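Local coordinates for protein geranyltranstransferase (Marinomonas sp. MED121, PDB 4F62) that probably builds prenyl diphosphate chains by head-to-tail condensation of isoprenoid diphosphates, as a putative farnesyl-diphosphate synthase of the isoprenoid synthase superfamily, at residues Gly44-Ser56 and Thr67-Ala79. Numbering follows the deposited sequence.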
# COMPACT_ATOMS: atom_id res chain seq x y z
N GLY A 44 16.20 10.83 9.53
CA GLY A 44 16.60 10.09 10.71
C GLY A 44 15.49 9.21 11.29
O GLY A 44 14.75 8.56 10.54
N GLY A 45 15.39 9.19 12.62
CA GLY A 45 14.38 8.41 13.33
C GLY A 45 14.97 7.28 14.16
O GLY A 45 15.99 6.71 13.77
N LYS A 46 14.33 6.92 15.27
CA LYS A 46 14.92 5.96 16.21
C LYS A 46 14.57 4.47 15.98
O LYS A 46 15.06 3.59 16.70
CB LYS A 46 14.63 6.36 17.66
CG LYS A 46 15.32 7.67 18.08
CD LYS A 46 16.82 7.64 17.74
CE LYS A 46 17.56 8.85 18.31
NZ LYS A 46 17.78 8.74 19.79
N ARG A 47 13.75 4.19 14.96
CA ARG A 47 13.39 2.81 14.59
C ARG A 47 12.70 2.02 15.71
O ARG A 47 12.95 0.81 15.87
CB ARG A 47 14.62 2.03 14.11
CG ARG A 47 15.48 2.75 13.11
CD ARG A 47 14.67 3.21 11.93
NE ARG A 47 15.54 3.54 10.80
CZ ARG A 47 15.21 4.34 9.79
NH1 ARG A 47 14.01 4.92 9.76
NH2 ARG A 47 16.07 4.56 8.81
N ILE A 48 11.86 2.69 16.48
CA ILE A 48 11.12 2.06 17.57
C ILE A 48 10.37 0.83 17.09
O ILE A 48 10.39 -0.23 17.72
CB ILE A 48 10.08 3.02 18.14
CG1 ILE A 48 10.77 4.23 18.76
CG2 ILE A 48 9.21 2.31 19.13
CD1 ILE A 48 11.72 3.88 19.83
N ARG A 49 9.69 0.96 15.95
CA ARG A 49 8.89 -0.16 15.45
C ARG A 49 9.75 -1.34 14.98
O ARG A 49 9.46 -2.49 15.34
CB ARG A 49 7.87 0.33 14.40
CG ARG A 49 6.82 1.24 15.06
CD ARG A 49 6.09 2.16 14.07
NE ARG A 49 5.34 3.21 14.78
CZ ARG A 49 5.90 4.29 15.35
NH1 ARG A 49 7.21 4.46 15.30
NH2 ARG A 49 5.13 5.18 15.97
N PRO A 50 10.80 -1.08 14.19
CA PRO A 50 11.74 -2.20 14.00
C PRO A 50 12.28 -2.81 15.31
O PRO A 50 12.29 -4.04 15.42
CB PRO A 50 12.87 -1.56 13.19
CG PRO A 50 12.12 -0.59 12.29
CD PRO A 50 11.04 0.00 13.22
N MET A 51 12.70 -2.00 16.27
CA MET A 51 13.20 -2.55 17.53
C MET A 51 12.20 -3.49 18.21
O MET A 51 12.57 -4.57 18.65
CB MET A 51 13.65 -1.43 18.49
CG MET A 51 14.87 -0.67 17.97
SD MET A 51 15.66 0.42 19.17
CE MET A 51 14.37 1.65 19.36
N LEU A 52 10.94 -3.08 18.29
CA LEU A 52 9.89 -3.93 18.85
C LEU A 52 9.74 -5.23 18.06
O LEU A 52 9.54 -6.29 18.64
CB LEU A 52 8.54 -3.21 18.84
CG LEU A 52 8.37 -2.08 19.86
CD1 LEU A 52 7.09 -1.32 19.55
CD2 LEU A 52 8.35 -2.64 21.29
N THR A 53 9.83 -5.14 16.74
CA THR A 53 9.68 -6.31 15.88
C THR A 53 10.78 -7.33 16.15
O THR A 53 10.51 -8.53 16.34
CB THR A 53 9.70 -5.91 14.40
OG1 THR A 53 8.76 -4.85 14.19
CG2 THR A 53 9.32 -7.11 13.49
N TYR A 54 12.02 -6.87 16.18
CA TYR A 54 13.13 -7.78 16.41
C TYR A 54 13.08 -8.33 17.83
O TYR A 54 13.44 -9.49 18.05
CB TYR A 54 14.47 -7.09 16.18
CG TYR A 54 14.78 -6.78 14.73
CD1 TYR A 54 14.96 -7.80 13.80
CD2 TYR A 54 14.91 -5.46 14.30
CE1 TYR A 54 15.25 -7.52 12.47
CE2 TYR A 54 15.20 -5.17 12.96
CZ TYR A 54 15.38 -6.20 12.06
OH TYR A 54 15.67 -5.90 10.75
N ALA A 55 12.65 -7.50 18.78
CA ALA A 55 12.60 -7.91 20.20
C ALA A 55 11.57 -9.01 20.41
O ALA A 55 11.79 -9.94 21.19
CB ALA A 55 12.28 -6.71 21.11
N SER A 56 10.44 -8.91 19.73
CA SER A 56 9.38 -9.90 19.86
C SER A 56 9.79 -11.22 19.21
O SER A 56 9.53 -12.29 19.76
CB SER A 56 8.09 -9.39 19.23
OG SER A 56 7.71 -8.19 19.87
N THR A 67 11.35 -11.41 9.60
CA THR A 67 11.41 -10.40 10.66
C THR A 67 12.00 -9.12 10.08
O THR A 67 11.53 -8.00 10.37
CB THR A 67 12.31 -10.84 11.83
OG1 THR A 67 12.03 -12.20 12.18
CG2 THR A 67 12.07 -9.94 13.02
N ASP A 68 13.06 -9.28 9.29
CA ASP A 68 13.63 -8.16 8.53
C ASP A 68 12.58 -7.51 7.63
O ASP A 68 12.43 -6.28 7.62
CB ASP A 68 14.82 -8.62 7.68
CG ASP A 68 16.08 -8.79 8.50
OD1 ASP A 68 16.29 -8.01 9.45
OD2 ASP A 68 16.85 -9.72 8.19
N ALA A 69 11.86 -8.33 6.87
CA ALA A 69 10.82 -7.80 5.99
C ALA A 69 9.74 -7.04 6.77
O ALA A 69 9.28 -5.96 6.35
CB ALA A 69 10.20 -8.92 5.16
N SER A 70 9.35 -7.57 7.92
CA SER A 70 8.33 -6.89 8.74
C SER A 70 8.83 -5.58 9.32
O SER A 70 8.11 -4.56 9.29
CB SER A 70 7.88 -7.80 9.89
OG SER A 70 7.34 -9.02 9.39
N ALA A 71 10.04 -5.62 9.87
CA ALA A 71 10.58 -4.44 10.53
C ALA A 71 10.70 -3.35 9.50
O ALA A 71 10.32 -2.21 9.75
CB ALA A 71 11.94 -4.75 11.15
N ALA A 72 11.20 -3.71 8.32
CA ALA A 72 11.40 -2.75 7.24
C ALA A 72 10.06 -2.23 6.71
O ALA A 72 9.93 -1.04 6.43
CB ALA A 72 12.21 -3.39 6.11
N ALA A 73 9.08 -3.13 6.57
CA ALA A 73 7.75 -2.74 6.08
C ALA A 73 7.09 -1.78 7.05
O ALA A 73 6.51 -0.77 6.64
CB ALA A 73 6.85 -3.96 5.87
N LEU A 74 7.16 -2.10 8.33
CA LEU A 74 6.58 -1.24 9.37
C LEU A 74 7.25 0.13 9.37
O LEU A 74 6.58 1.16 9.50
CB LEU A 74 6.72 -1.89 10.75
CG LEU A 74 5.78 -3.08 10.96
CD1 LEU A 74 6.31 -3.98 12.04
CD2 LEU A 74 4.40 -2.58 11.33
N GLU A 75 8.57 0.16 9.21
CA GLU A 75 9.26 1.44 9.17
C GLU A 75 8.86 2.25 7.93
O GLU A 75 8.76 3.48 7.99
CB GLU A 75 10.79 1.25 9.24
CG GLU A 75 11.56 2.56 9.37
CD GLU A 75 11.33 3.27 10.71
OE1 GLU A 75 10.81 2.63 11.66
OE2 GLU A 75 11.68 4.47 10.84
N SER A 76 8.61 1.56 6.82
CA SER A 76 8.19 2.24 5.58
C SER A 76 6.81 2.83 5.70
O SER A 76 6.56 3.95 5.24
CB SER A 76 8.26 1.31 4.36
OG SER A 76 9.61 0.96 4.11
N ILE A 77 5.90 2.08 6.31
CA ILE A 77 4.56 2.60 6.59
C ILE A 77 4.66 3.84 7.49
O ILE A 77 4.08 4.89 7.18
CB ILE A 77 3.66 1.53 7.25
CG1 ILE A 77 3.35 0.43 6.24
CG2 ILE A 77 2.36 2.17 7.74
CD1 ILE A 77 2.61 0.94 4.98
N HIS A 78 5.42 3.72 8.58
CA HIS A 78 5.59 4.82 9.52
C HIS A 78 6.16 6.04 8.80
O HIS A 78 5.66 7.17 8.96
CB HIS A 78 6.51 4.37 10.67
CG HIS A 78 6.82 5.45 11.66
ND1 HIS A 78 5.84 6.13 12.35
CD2 HIS A 78 8.00 5.96 12.07
CE1 HIS A 78 6.40 7.02 13.14
NE2 HIS A 78 7.72 6.94 13.00
N ALA A 79 7.19 5.82 7.98
CA ALA A 79 7.83 6.93 7.26
C ALA A 79 6.87 7.60 6.28
O ALA A 79 6.84 8.83 6.17
CB ALA A 79 9.11 6.47 6.54
O HOH W 1 12.19 5.74 13.06
O HOH W 2 9.67 3.25 14.06
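Arg47 and Glu75, Arg49 and His78, and Tyr54 and Asp68 tie together two successive, nearly antiparallel helices, 48-60 and 65-86, in a buried contact of the all-helical isoprenoid synthase fold. The short segment axes approach to 8.3 Å at 157°, closest in backbone terms at Pro50 and Ala71, whose CA atoms lie 4.3 Å apart. Here Ala71 CB meets Pro50 CB at 3.9 Å and also touches the Tyr54 ring, while Thr53 sits as a knob among Thr67, Ser70, Ala71 and Leu74. Thr53 OG1 turns back to Arg49 O, a carbonyl that also accepts from Thr53 N on its opposite face. At the Tyr54 end, Tyr54 OH donates to the anti lone pair of Asp68 OD1 (2.6 Å), with ring and carboxylate planes steeply turned; Arg15 NE of helix 5-23 forms a salt bridge with the same oxygen. At the other end, Glu75 CG stands anti to the backbone N (chi1 -174°) and the chain bends at chi2, bringing the carboxylate to the start of helix 48-60. Its OE2 takes Arg47 NH1 at 2.6 Å in a salt bridge, met from above the carboxylate plane but near the guanidinium plane; Arg47 NE pairs with Asp17. One water links OE2 to Arg47 N, and another links OE1 to Arg49 N and NH1. The Arg49 guanidinium lies flat on the His78 ring, centres 3.7 Å apart and planes at 13°; NH1 also bonds a glycerol, probably from the crystallisation liquor. As in relatives sharing this GGKRIRP motif, Lys46, Arg49 and His78 probably line the isopentenyl diphosphate site. Glu75 thus grips N-cap Arg47, shared with Asp17, but reaches Arg49 through water, helping position it.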